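Local coordinates for protein alcohol dehydrogenase, zinc-containing (PDB 1VJ0) that binds zinc and probably acts as an oxidoreductase of the zinc-containing alcohol dehydrogenase family, at residues A18-V22 and L356-N360; I49-C55 and K373-P378; V54-V59 and A362-E367; I104-R108 and V326-F332; D171-M175 and L349-R353. All coordinates share one frame; numbering follows the deposited sequence.

All five contacts join the first half of the chain (18-175) to residues 326-378. Interactions 2 and 5 lie closest together, their centres about 7 Å apart, in neighbouring strands 374-377 and 352-355 of one sheet. Interaction 3 shares Val54 and Cys55 with interaction 2 and uses helix 359-368, whose start packs in interaction 1. Interaction 4 uses strand 103-106 of the same sheet, about 17 Å from interactions 2 and 5, centre to centre. The second segments follow in the order 326-332, 349-353, 356-360, 362-367, 373-378, so interactions 3, 4 and 5 fall within the span of interaction 2, and 4 and 5 cross. The later segments probably complete the catalytic domain, as in related dehydrogenases.

Interaction 1. Residues A18-V22 and L356-N360; sequences AHAMV and LKEAN
Met21 and Lys357 bring the two backbones closest, with CA atoms 6.9 Å apart, where strand 18-22 passes a short 3-10 turn and the start of helix 359-368. No hydrogen bond joins the two segments. The contact is made by side chains, and Met21 carries most of it. Its CG sits 3.5 Å from the carbonyl O of Leu356 and also touches CD1 of the same leucine and CB of Ala359. The chain then folds back at chi2 (-62°) and chi3 (-72°). This double bend lays the methyl over the turn, with CE 3.8 Å from Lys357 O. CE also touches Asn360 ND2. Leu356 O also accepts from Ala359 N at 2.9 Å, a bond that closes the turn beneath the methionine. Leu356 splits its two methyls between two partners. CD1 goes to Met21, while CD2 lies 3.8 Å from His19 CD2, approaching the imidazole obliquely. The strand belongs to the two-stranded hairpin 16-22 and 31-37, which here packs on the segment leading into helix 359-368. This joins the N-terminal hairpin to the C-terminal part of the fold. Asn360 OD1 takes a hydrogen bond from Leu30 N, a second tie to the hairpin. An alanine in place of Met21 would remove everything beyond CB, and would probably leave a gap over Leu356 and the Lys357 carbonyl. Tyr32 of strand 31-37 touches both Met21 and Lys357 from the neighbouring strand.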
# COMPACT_ATOMS: atom_id res chain seq x y z
N ALA A 18 37.76 -20.98 -23.42
CA ALA A 18 37.08 -19.69 -23.33
C ALA A 18 38.12 -18.56 -23.42
O ALA A 18 39.33 -18.80 -23.30
CB ALA A 18 36.31 -19.62 -22.04
N HIS A 19 37.63 -17.35 -23.64
CA HIS A 19 38.46 -16.16 -23.65
C HIS A 19 37.68 -14.97 -23.12
O HIS A 19 36.44 -14.96 -23.09
CB HIS A 19 38.99 -15.88 -25.04
CG HIS A 19 37.94 -15.54 -26.05
ND1 HIS A 19 37.30 -16.49 -26.79
CD2 HIS A 19 37.42 -14.35 -26.44
CE1 HIS A 19 36.44 -15.92 -27.62
NE2 HIS A 19 36.47 -14.61 -27.41
N ALA A 20 38.43 -13.96 -22.66
CA ALA A 20 37.82 -12.78 -22.09
C ALA A 20 38.76 -11.59 -22.16
O ALA A 20 39.96 -11.71 -22.45
CB ALA A 20 37.39 -13.09 -20.63
N MET A 21 38.19 -10.43 -21.92
CA MET A 21 38.91 -9.18 -21.85
C MET A 21 38.97 -8.77 -20.39
O MET A 21 37.95 -8.47 -19.79
CB MET A 21 38.21 -8.12 -22.69
CG MET A 21 38.22 -8.46 -24.17
SD MET A 21 39.85 -8.58 -24.94
CE MET A 21 40.30 -6.86 -24.98
N VAL A 22 40.19 -8.82 -19.86
CA VAL A 22 40.47 -8.68 -18.45
C VAL A 22 41.00 -7.27 -18.14
O VAL A 22 41.88 -6.79 -18.81
CB VAL A 22 41.47 -9.76 -18.04
CG1 VAL A 22 41.85 -9.68 -16.55
CG2 VAL A 22 40.89 -11.15 -18.42
N LEU A 356 33.72 -8.71 -29.10
CA LEU A 356 34.29 -8.70 -27.71
C LEU A 356 35.72 -8.17 -27.65
O LEU A 356 36.06 -7.41 -26.75
CB LEU A 356 34.25 -10.12 -27.10
CG LEU A 356 34.97 -10.32 -25.78
CD1 LEU A 356 34.49 -9.31 -24.73
CD2 LEU A 356 34.76 -11.79 -25.37
N LYS A 357 36.55 -8.59 -28.60
CA LYS A 357 37.94 -8.17 -28.65
C LYS A 357 38.18 -6.67 -28.84
O LYS A 357 39.30 -6.20 -28.61
CB LYS A 357 38.72 -8.97 -29.69
CG LYS A 357 38.94 -10.45 -29.24
CD LYS A 357 39.55 -11.28 -30.40
CE LYS A 357 39.76 -12.76 -30.01
NZ LYS A 357 40.17 -13.63 -31.22
N GLU A 358 37.13 -5.93 -29.20
CA GLU A 358 37.14 -4.46 -29.23
C GLU A 358 36.53 -3.79 -27.98
O GLU A 358 36.11 -2.63 -28.00
CB GLU A 358 36.46 -4.00 -30.50
CG GLU A 358 37.28 -4.42 -31.75
CD GLU A 358 36.85 -3.75 -33.03
OE1 GLU A 358 35.75 -3.16 -33.08
OE2 GLU A 358 37.61 -3.79 -34.02
N ALA A 359 36.52 -4.52 -26.88
CA ALA A 359 35.99 -3.99 -25.63
C ALA A 359 36.62 -2.62 -25.25
O ALA A 359 35.94 -1.75 -24.66
CB ALA A 359 36.08 -5.05 -24.47
N ASN A 360 37.88 -2.40 -25.55
CA ASN A 360 38.49 -1.11 -25.19
C ASN A 360 37.84 0.03 -25.98
O ASN A 360 37.57 1.11 -25.44
CB ASN A 360 40.01 -1.14 -25.40
CG ASN A 360 40.69 -1.96 -24.35
OD1 ASN A 360 40.66 -1.59 -23.19
ND2 ASN A 360 41.29 -3.09 -24.73

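Interaction 2. Residues I49-C55 and K373-P378; sequences ILSAGVC and KVILYP
Val54 and Leu376 meet on one face of an antiparallel strand pair, 51-54 with 374-377, in the sheet of the GroES-like catalytic domain. The two side chains lie at a slant to each other, with Val54 CG2 3.6 Å from Leu376 CD1. Val54 CG1 stands anti to the backbone N (chi1 -178°), which leaves CG2 to lean on the leucine. Ala52 packs more loosely on this face, beside Leu376 CB. On the other face Ile375 bends its CD1 over Gly53, 3.9 Å from the glycine CA. Ala52 and Leu376 form a hydrogen-bonded pair. Leu376 N gives an almost straight bond to Ala52 O at 2.8 Å, and Ala52 N returns one to Leu376 O. At the far end Pro378 crosses Ile49 at about a right angle, its CG 3.3 Å from Ile49 O. A classic bulge at Leu50 and Ser51, both facing Ala80, marks the corner here. Cys55 leads from the strand to the zinc ion, which it binds with His77, Glu78 and Cys178. Lys373 reaches across to this end of the strand, at Val54 and Cys55. Its ammonium also makes a salt bridge to the zinc ligand Glu78, so it is a second-shell residue. A methionine in its place would probably leave Glu78 without this charged mate and the Val54 carbonyl without its donor. Lys373 bends at chi2 (81°), and NZ comes to 2.8 Å from Val54 O, above the carbonyl plane rather than on a lone pair.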
# COMPACT_ATOMS: atom_id res chain seq x y z
N ILE A 49 28.17 -16.71 -23.60
CA ILE A 49 27.67 -15.33 -23.77
C ILE A 49 27.31 -15.08 -25.23
O ILE A 49 28.13 -15.33 -26.10
CB ILE A 49 28.69 -14.28 -23.26
CG1 ILE A 49 28.91 -14.39 -21.73
CG2 ILE A 49 28.31 -12.86 -23.65
CD1 ILE A 49 27.72 -13.93 -20.89
N LEU A 50 26.09 -14.59 -25.48
CA LEU A 50 25.68 -14.14 -26.80
C LEU A 50 25.57 -12.63 -26.92
O LEU A 50 25.81 -12.09 -28.00
CB LEU A 50 24.39 -14.84 -27.26
CG LEU A 50 24.39 -16.35 -27.28
CD1 LEU A 50 22.98 -16.95 -27.31
CD2 LEU A 50 25.27 -16.82 -28.44
N SER A 51 25.21 -11.95 -25.86
CA SER A 51 25.16 -10.49 -25.81
C SER A 51 25.70 -10.01 -24.48
O SER A 51 25.30 -10.53 -23.43
CB SER A 51 23.71 -9.99 -25.88
OG SER A 51 22.99 -10.55 -26.95
N ALA A 52 26.59 -9.00 -24.51
CA ALA A 52 27.08 -8.32 -23.32
C ALA A 52 26.93 -6.83 -23.45
O ALA A 52 27.57 -6.20 -24.32
CB ALA A 52 28.54 -8.66 -23.05
N GLY A 53 26.12 -6.22 -22.60
CA GLY A 53 25.99 -4.77 -22.62
C GLY A 53 27.19 -4.09 -22.02
O GLY A 53 27.74 -4.54 -21.01
N VAL A 54 27.61 -3.00 -22.63
CA VAL A 54 28.60 -2.10 -22.06
C VAL A 54 27.84 -0.94 -21.39
O VAL A 54 27.15 -0.17 -22.06
CB VAL A 54 29.59 -1.62 -23.12
CG1 VAL A 54 30.65 -0.73 -22.52
CG2 VAL A 54 30.26 -2.81 -23.76
N CYS A 55 27.99 -0.86 -20.07
CA CYS A 55 27.31 0.13 -19.24
C CYS A 55 28.19 1.31 -18.95
O CYS A 55 29.40 1.21 -18.90
CB CYS A 55 26.89 -0.48 -17.90
SG CYS A 55 25.82 0.64 -16.99
N LYS A 373 24.37 3.23 -26.34
CA LYS A 373 24.59 1.92 -25.80
C LYS A 373 25.34 1.04 -26.80
O LYS A 373 24.98 0.97 -27.97
CB LYS A 373 23.24 1.26 -25.42
CG LYS A 373 23.37 0.03 -24.63
CD LYS A 373 23.59 0.39 -23.19
CE LYS A 373 24.07 -0.76 -22.41
NZ LYS A 373 24.47 -0.20 -21.11
N VAL A 374 26.39 0.39 -26.30
CA VAL A 374 27.13 -0.62 -27.06
C VAL A 374 26.85 -2.00 -26.51
O VAL A 374 26.85 -2.21 -25.30
CB VAL A 374 28.65 -0.43 -26.93
CG1 VAL A 374 29.39 -1.48 -27.83
CG2 VAL A 374 29.06 1.00 -27.29
N ILE A 375 26.65 -2.93 -27.44
CA ILE A 375 26.62 -4.35 -27.18
C ILE A 375 27.87 -5.06 -27.74
O ILE A 375 28.30 -4.81 -28.87
CB ILE A 375 25.35 -4.95 -27.82
CG1 ILE A 375 24.11 -4.25 -27.27
CG2 ILE A 375 25.26 -6.47 -27.58
CD1 ILE A 375 23.82 -4.45 -25.79
N LEU A 376 28.46 -5.94 -26.93
CA LEU A 376 29.61 -6.73 -27.38
C LEU A 376 29.14 -8.13 -27.71
O LEU A 376 28.26 -8.69 -27.04
CB LEU A 376 30.70 -6.82 -26.30
CG LEU A 376 31.39 -5.50 -25.92
CD1 LEU A 376 32.24 -5.64 -24.68
CD2 LEU A 376 32.22 -4.98 -27.11
N TYR A 377 29.75 -8.70 -28.73
CA TYR A 377 29.47 -10.08 -29.04
C TYR A 377 30.78 -10.87 -29.18
O TYR A 377 31.72 -10.45 -29.87
CB TYR A 377 28.59 -10.19 -30.28
CG TYR A 377 29.16 -9.59 -31.48
CD1 TYR A 377 30.06 -10.29 -32.28
CD2 TYR A 377 28.81 -8.29 -31.86
CE1 TYR A 377 30.60 -9.71 -33.43
CE2 TYR A 377 29.34 -7.72 -32.99
CZ TYR A 377 30.22 -8.42 -33.77
OH TYR A 377 30.71 -7.81 -34.89
N PRO A 378 30.84 -12.01 -28.50
CA PRO A 378 31.94 -12.92 -28.71
C PRO A 378 31.91 -13.49 -30.14
O PRO A 378 30.87 -13.50 -30.79
CB PRO A 378 31.69 -14.01 -27.66
CG PRO A 378 30.69 -13.40 -26.68
CD PRO A 378 29.88 -12.51 -27.49

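Interaction 3. Residues V54-V59 and A362-E367; sequences VCGSDV and ALELME
Val59 and Leu363 bring helices 56-62 and 359-368 together, their CA atoms 6.0 Å apart. Val59 has CG1 anti to its N (chi1 171°), which turns CG1 to Glu367 and CG2 to the Leu363 carbonyl. CG2 rests 3.7 Å from Leu363 O, against the backbone of the second helix. CG1 touches the flank of Glu367 and lies 3.7 Å from its OE2. The glutamate crosses Val59 at about a right angle. Its OE2 makes a salt bridge with Arg63, which holds the carboxylate beside the valine. Leu363 extends its CD2 branch over the first turn of the smaller helix, 3.7 Å from Asp58 CB. Met366 is hooked, with chi2 -64° and chi3 -70°. The hook brings CE against the start of helix 56-62, 3.5 Å from Val54 O and close to Gly56 N. Its CG lies against Val54 CG1, and the two side chains run past each other in opposite directions. Val54 CG2 turns instead to Ala362 CB.

Cys55 and Asp58 form a capping box at this helix start. Cys55 N donates to Asp58 OD2 at 3.0 Å, from above the carboxylate plane, while Ser57 N gives a weak bond to Cys55 SG. OD2 also bonds to the hydroxyl of Tyr149. The cap probably helps fix the turn from which Cys55 reaches the zinc ion. Helix 359-368 lies with this face on helix 56-62, and its residues Ala362 and Met366 also pack on Val374 of strand 374-377.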
# COMPACT_ATOMS: atom_id res chain seq x y z
N VAL A 54 27.61 -3.00 -22.63
CA VAL A 54 28.60 -2.10 -22.06
C VAL A 54 27.84 -0.94 -21.39
O VAL A 54 27.15 -0.17 -22.06
CB VAL A 54 29.59 -1.62 -23.12
CG1 VAL A 54 30.65 -0.73 -22.52
CG2 VAL A 54 30.26 -2.81 -23.76
N CYS A 55 27.99 -0.86 -20.07
CA CYS A 55 27.31 0.13 -19.24
C CYS A 55 28.19 1.31 -18.95
O CYS A 55 29.40 1.21 -18.90
CB CYS A 55 26.89 -0.48 -17.90
SG CYS A 55 25.82 0.64 -16.99
N GLY A 56 27.59 2.47 -18.76
CA GLY A 56 28.39 3.66 -18.47
C GLY A 56 29.20 3.53 -17.19
O GLY A 56 30.28 4.10 -17.05
N SER A 57 28.67 2.76 -16.25
CA SER A 57 29.42 2.48 -15.01
C SER A 57 30.69 1.61 -15.23
O SER A 57 31.60 1.59 -14.38
CB SER A 57 28.48 1.84 -13.98
OG SER A 57 28.03 0.58 -14.45
N ASP A 58 30.76 0.89 -16.35
CA ASP A 58 31.95 0.11 -16.70
C ASP A 58 33.14 1.07 -16.90
O ASP A 58 34.26 0.74 -16.54
CB ASP A 58 31.71 -0.76 -17.94
CG ASP A 58 30.67 -1.83 -17.72
OD1 ASP A 58 30.40 -2.16 -16.54
OD2 ASP A 58 30.13 -2.46 -18.67
N VAL A 59 32.87 2.26 -17.45
CA VAL A 59 33.89 3.26 -17.64
C VAL A 59 34.50 3.70 -16.32
O VAL A 59 35.71 3.75 -16.18
CB VAL A 59 33.33 4.49 -18.41
CG1 VAL A 59 34.34 5.61 -18.42
CG2 VAL A 59 32.93 4.08 -19.84
N ALA A 362 34.75 -0.06 -27.29
CA ALA A 362 33.43 0.08 -26.69
C ALA A 362 33.40 1.05 -25.53
O ALA A 362 32.55 1.91 -25.47
CB ALA A 362 32.89 -1.26 -26.23
N LEU A 363 34.30 0.87 -24.55
CA LEU A 363 34.39 1.80 -23.41
C LEU A 363 34.71 3.23 -23.88
O LEU A 363 34.16 4.18 -23.38
CB LEU A 363 35.45 1.31 -22.44
CG LEU A 363 35.12 0.01 -21.70
CD1 LEU A 363 36.35 -0.64 -21.06
CD2 LEU A 363 34.09 0.24 -20.64
N GLU A 364 35.60 3.35 -24.84
CA GLU A 364 35.92 4.66 -25.40
C GLU A 364 34.65 5.35 -25.95
O GLU A 364 34.39 6.52 -25.64
CB GLU A 364 37.00 4.49 -26.45
CG GLU A 364 37.36 5.76 -27.19
CD GLU A 364 38.07 5.46 -28.50
OE1 GLU A 364 39.22 4.94 -28.42
OE2 GLU A 364 37.44 5.70 -29.58
N LEU A 365 33.86 4.60 -26.71
CA LEU A 365 32.62 5.11 -27.30
C LEU A 365 31.61 5.51 -26.23
O LEU A 365 30.88 6.47 -26.38
CB LEU A 365 31.96 4.05 -28.22
CG LEU A 365 32.68 3.71 -29.53
CD1 LEU A 365 32.11 2.51 -30.22
CD2 LEU A 365 32.61 4.90 -30.43
N MET A 366 31.53 4.73 -25.17
CA MET A 366 30.59 5.03 -24.10
C MET A 366 31.08 6.23 -23.31
O MET A 366 30.30 7.06 -22.89
CB MET A 366 30.39 3.84 -23.17
CG MET A 366 29.66 2.67 -23.80
SD MET A 366 27.97 3.14 -24.22
CE MET A 366 27.24 3.31 -22.61
N GLU A 367 32.39 6.35 -23.13
CA GLU A 367 32.95 7.49 -22.40
C GLU A 367 32.85 8.79 -23.20
O GLU A 367 32.51 9.82 -22.64
CB GLU A 367 34.42 7.24 -22.06
CG GLU A 367 35.00 8.31 -21.15
CD GLU A 367 36.43 8.02 -20.77
OE1 GLU A 367 37.20 7.62 -21.68
OE2 GLU A 367 36.79 8.19 -19.58

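Interaction 4. Residues I104-R108 and V326-F332; sequences IVWNR and VSDTSHF
Asn107 and Thr329 make the direct hydrogen bond of this contact. Asn107 ND2 donates to Thr329 OG1 at 2.9 Å, and the hydroxyl lies nearly in the amide plane. With CG anti to the backbone N (chi1 -175°), the amide extends toward the start of helix 329-340. Thr329 OG1 is also bonded to Asp160, so the hydroxyl links two partners.

Two waters add bridges. Water 1 donates to Asn107 OD1 and to Ser327 O. This uses the other end of the amide, whose OD1 also receives Gly109 N. Water 2 accepts from Arg108 NH2 at 2.9 Å, in the guanidinium plane, and is 2.6 Å from Ser327 OG. Arg108 packs on the zinc ligand His77, and its NE bonds to an unidentified ligand, so this corner borders the zinc site.

The apolar contact is Phe332 CZ on Val105 CG2, at 4.0 Å. The ring also lies on the backbone of 105-107. It has Asn107 N 3.8 Å above one face and Val105 O at its edge.

Asp328 and His331 form a capping box: Asp328 N donates to His331 ND1, and His331 N donates back to Asp328 OD1. Asp328 OD2 pairs with Lys122 of the second subunit.

The contact lies where strand 103-106 of the catalytic domain meets helix 329-340. Helix 170-188 flanks both, its Leu173 touching Val105 and its Met177 touching Phe332.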
# COMPACT_ATOMS: atom_id res chain seq x y z
N ILE A 104 18.92 -17.97 -22.02
CA ILE A 104 18.61 -17.40 -20.73
C ILE A 104 19.07 -15.97 -20.57
O ILE A 104 20.00 -15.50 -21.24
CB ILE A 104 19.20 -18.28 -19.58
CG1 ILE A 104 20.74 -18.29 -19.60
CG2 ILE A 104 18.63 -19.66 -19.67
CD1 ILE A 104 21.37 -18.86 -18.28
N VAL A 105 18.40 -15.28 -19.65
CA VAL A 105 18.92 -14.10 -19.05
C VAL A 105 18.86 -14.31 -17.52
O VAL A 105 18.25 -15.26 -17.03
CB VAL A 105 18.18 -12.82 -19.46
CG1 VAL A 105 18.39 -12.56 -20.91
CG2 VAL A 105 16.66 -12.92 -19.16
N TRP A 106 19.56 -13.44 -16.78
CA TRP A 106 19.69 -13.63 -15.37
C TRP A 106 19.89 -12.33 -14.64
O TRP A 106 20.34 -11.31 -15.20
CB TRP A 106 20.88 -14.59 -15.04
CG TRP A 106 22.21 -14.11 -15.56
CD1 TRP A 106 23.13 -13.37 -14.87
CD2 TRP A 106 22.79 -14.35 -16.86
NE1 TRP A 106 24.22 -13.12 -15.65
CE2 TRP A 106 24.04 -13.70 -16.88
CE3 TRP A 106 22.37 -15.03 -17.99
CZ2 TRP A 106 24.87 -13.71 -18.00
CZ3 TRP A 106 23.20 -15.03 -19.11
CH2 TRP A 106 24.44 -14.38 -19.10
N ASN A 107 19.54 -12.37 -13.37
CA ASN A 107 19.80 -11.21 -12.48
C ASN A 107 21.32 -11.18 -12.16
O ASN A 107 21.90 -12.16 -11.66
CB ASN A 107 18.93 -11.35 -11.19
CG ASN A 107 19.02 -10.15 -10.25
OD1 ASN A 107 19.88 -9.26 -10.39
ND2 ASN A 107 18.11 -10.12 -9.25
N ARG A 108 21.95 -10.04 -12.41
CA ARG A 108 23.38 -9.88 -12.15
C ARG A 108 23.78 -10.02 -10.69
O ARG A 108 24.91 -10.37 -10.37
CB ARG A 108 23.82 -8.49 -12.66
CG ARG A 108 23.28 -7.30 -11.91
CD ARG A 108 23.92 -6.02 -12.41
NE ARG A 108 23.49 -4.86 -11.68
CZ ARG A 108 22.31 -4.27 -11.85
NH1 ARG A 108 21.48 -4.71 -12.73
NH2 ARG A 108 21.96 -3.22 -11.12
N VAL A 326 19.63 0.17 -7.22
CA VAL A 326 19.64 -1.03 -8.06
C VAL A 326 18.23 -1.68 -8.20
O VAL A 326 17.26 -0.95 -8.48
CB VAL A 326 20.83 -2.01 -7.69
CG1 VAL A 326 22.17 -1.24 -7.74
CG2 VAL A 326 20.65 -2.65 -6.38
N SER A 327 18.15 -2.99 -8.16
CA SER A 327 16.90 -3.69 -8.38
C SER A 327 17.09 -5.08 -7.87
O SER A 327 18.21 -5.51 -7.59
CB SER A 327 16.61 -3.74 -9.87
OG SER A 327 17.73 -4.25 -10.56
N ASP A 328 15.98 -5.80 -7.74
CA ASP A 328 16.00 -7.17 -7.32
C ASP A 328 15.32 -8.07 -8.35
O ASP A 328 14.98 -7.65 -9.44
CB ASP A 328 15.40 -7.31 -5.90
CG ASP A 328 13.94 -7.00 -5.82
OD1 ASP A 328 13.18 -7.15 -6.81
OD2 ASP A 328 13.45 -6.62 -4.76
N THR A 329 15.17 -9.35 -8.00
CA THR A 329 14.60 -10.31 -8.92
C THR A 329 13.14 -10.04 -9.28
O THR A 329 12.77 -10.34 -10.37
CB THR A 329 14.75 -11.70 -8.34
OG1 THR A 329 16.15 -12.03 -8.29
CG2 THR A 329 14.10 -12.76 -9.22
N SER A 330 12.34 -9.45 -8.40
CA SER A 330 10.99 -9.07 -8.77
C SER A 330 11.03 -7.98 -9.85
O SER A 330 10.27 -8.01 -10.82
CB SER A 330 10.14 -8.64 -7.56
OG SER A 330 10.53 -7.33 -7.06
N HIS A 331 11.94 -7.02 -9.73
CA HIS A 331 12.04 -6.00 -10.74
C HIS A 331 12.54 -6.56 -12.06
O HIS A 331 12.08 -6.14 -13.14
CB HIS A 331 12.97 -4.88 -10.28
CG HIS A 331 12.60 -4.27 -8.98
ND1 HIS A 331 13.50 -4.14 -7.94
CD2 HIS A 331 11.42 -3.78 -8.52
CE1 HIS A 331 12.90 -3.56 -6.90
NE2 HIS A 331 11.64 -3.33 -7.22
N PHE A 332 13.50 -7.48 -11.96
CA PHE A 332 14.06 -8.23 -13.11
C PHE A 332 12.96 -8.88 -14.00
O PHE A 332 12.85 -8.65 -15.21
CB PHE A 332 15.10 -9.24 -12.55
CG PHE A 332 15.51 -10.34 -13.50
CD1 PHE A 332 16.20 -10.06 -14.67
CD2 PHE A 332 15.18 -11.63 -13.24
CE1 PHE A 332 16.57 -11.12 -15.53
CE2 PHE A 332 15.53 -12.67 -14.11
CZ PHE A 332 16.22 -12.40 -15.24
O HOH W 1 20.30 -6.85 -9.07
O HOH W 2 19.25 -2.55 -11.90

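Interaction 5. Residues D171-M175 and L349-R353; sequences DVLAM and LITHR
The backbones come nearest at Val172 CA and Ile350 CA, 7.8 Å apart, where the first turns of helix 170-188 lie beside the loop that runs into strand 352-355. No backbone hydrogen bond crosses; side chains fill the gap. Helix 170-188 spans the join between the catalytic and coenzyme-binding domains in this family, and residues 349-353 bring the chain back to the catalytic sheet. Ile350 points its CD1 at the helix, 3.9 Å from Asp171 CB and also close to Val172 CG2. With CG1 anti to the carbonyl carbon (chi1 -61°), its outer methyl lies between these two helix residues. Met175 lies one turn further along. Its SD rests 3.9 Å from Leu349 CB, and the two side chains meet at about a right angle. A bend at chi3 (66°) swings CE toward Ile350 CG1 at 4.1 Å. Phe210 of helix 206-217 touches both Met175 and Leu349, and so connects this packing to the Rossmann-type half, which probably binds the coenzyme. At the start of the helix segment, Asp171 divides its carboxylate. OD1 is hydrogen-bonded to Ser51 OG of strand 45-54, which helps hold the group in place. OD2 makes a salt bridge with Arg353, which bends at chi2 and chi3 to reach it. The carboxylate and guanidinium planes are turned 37° from each other, and Asp171 OD2 is 3.1 Å from Arg353 NH1.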
# COMPACT_ATOMS: atom_id res chain seq x y z
N ASP A 171 20.00 -8.92 -27.31
CA ASP A 171 20.69 -7.65 -27.19
C ASP A 171 19.90 -6.66 -26.36
O ASP A 171 20.46 -6.02 -25.50
CB ASP A 171 20.93 -7.06 -28.57
CG ASP A 171 22.11 -7.71 -29.29
OD1 ASP A 171 22.86 -8.51 -28.67
OD2 ASP A 171 22.35 -7.44 -30.47
N VAL A 172 18.60 -6.53 -26.63
CA VAL A 172 17.75 -5.62 -25.86
C VAL A 172 17.63 -6.12 -24.43
O VAL A 172 17.65 -5.32 -23.49
CB VAL A 172 16.36 -5.45 -26.51
CG1 VAL A 172 15.39 -4.70 -25.57
CG2 VAL A 172 16.50 -4.72 -27.83
N LEU A 173 17.47 -7.43 -24.24
CA LEU A 173 17.38 -7.96 -22.88
C LEU A 173 18.65 -7.71 -22.06
O LEU A 173 18.57 -7.31 -20.90
CB LEU A 173 17.08 -9.46 -22.87
CG LEU A 173 15.65 -9.77 -23.32
CD1 LEU A 173 15.46 -11.28 -23.41
CD2 LEU A 173 14.65 -9.14 -22.36
N ALA A 174 19.79 -7.94 -22.65
CA ALA A 174 21.06 -7.67 -21.93
C ALA A 174 21.12 -6.22 -21.41
O ALA A 174 21.34 -5.98 -20.18
CB ALA A 174 22.25 -7.99 -22.80
N MET A 175 20.85 -5.27 -22.27
CA MET A 175 20.84 -3.86 -21.85
C MET A 175 19.79 -3.57 -20.76
O MET A 175 20.04 -2.82 -19.81
CB MET A 175 20.61 -2.98 -23.08
CG MET A 175 19.96 -1.67 -22.73
SD MET A 175 19.62 -0.74 -24.17
CE MET A 175 18.39 -1.70 -25.02
N LEU A 349 17.85 2.09 -28.90
CA LEU A 349 18.85 2.56 -27.98
C LEU A 349 20.24 1.99 -28.30
O LEU A 349 21.24 2.59 -27.93
CB LEU A 349 18.46 2.16 -26.57
CG LEU A 349 17.46 3.03 -25.82
CD1 LEU A 349 16.13 3.12 -26.52
CD2 LEU A 349 17.25 2.48 -24.42
N ILE A 350 20.30 0.86 -29.00
CA ILE A 350 21.60 0.23 -29.32
C ILE A 350 22.18 0.89 -30.53
O ILE A 350 21.67 0.74 -31.61
CB ILE A 350 21.47 -1.30 -29.50
CG1 ILE A 350 20.95 -1.90 -28.20
CG2 ILE A 350 22.86 -1.90 -29.91
CD1 ILE A 350 20.33 -3.26 -28.33
N THR A 351 23.23 1.68 -30.32
CA THR A 351 23.82 2.42 -31.41
C THR A 351 25.01 1.75 -32.01
O THR A 351 25.36 2.08 -33.15
CB THR A 351 24.23 3.83 -30.98
OG1 THR A 351 24.98 3.78 -29.78
CG2 THR A 351 23.01 4.70 -30.69
N HIS A 352 25.63 0.84 -31.26
CA HIS A 352 26.87 0.22 -31.72
C HIS A 352 26.90 -1.24 -31.27
O HIS A 352 26.54 -1.55 -30.14
CB HIS A 352 28.05 0.91 -31.08
CG HIS A 352 28.23 2.33 -31.54
ND1 HIS A 352 27.50 3.38 -31.04
CD2 HIS A 352 29.05 2.86 -32.48
CE1 HIS A 352 27.87 4.50 -31.64
NE2 HIS A 352 28.83 4.22 -32.50
N ARG A 353 27.34 -2.12 -32.15
CA ARG A 353 27.61 -3.52 -31.80
C ARG A 353 29.02 -3.83 -32.20
O ARG A 353 29.37 -3.68 -33.37
CB ARG A 353 26.67 -4.47 -32.52
CG ARG A 353 25.22 -4.25 -32.19
CD ARG A 353 24.37 -5.51 -32.09
NE ARG A 353 24.76 -6.51 -33.07
CZ ARG A 353 25.10 -7.79 -32.81
NH1 ARG A 353 25.09 -8.27 -31.58
NH2 ARG A 353 25.46 -8.58 -33.83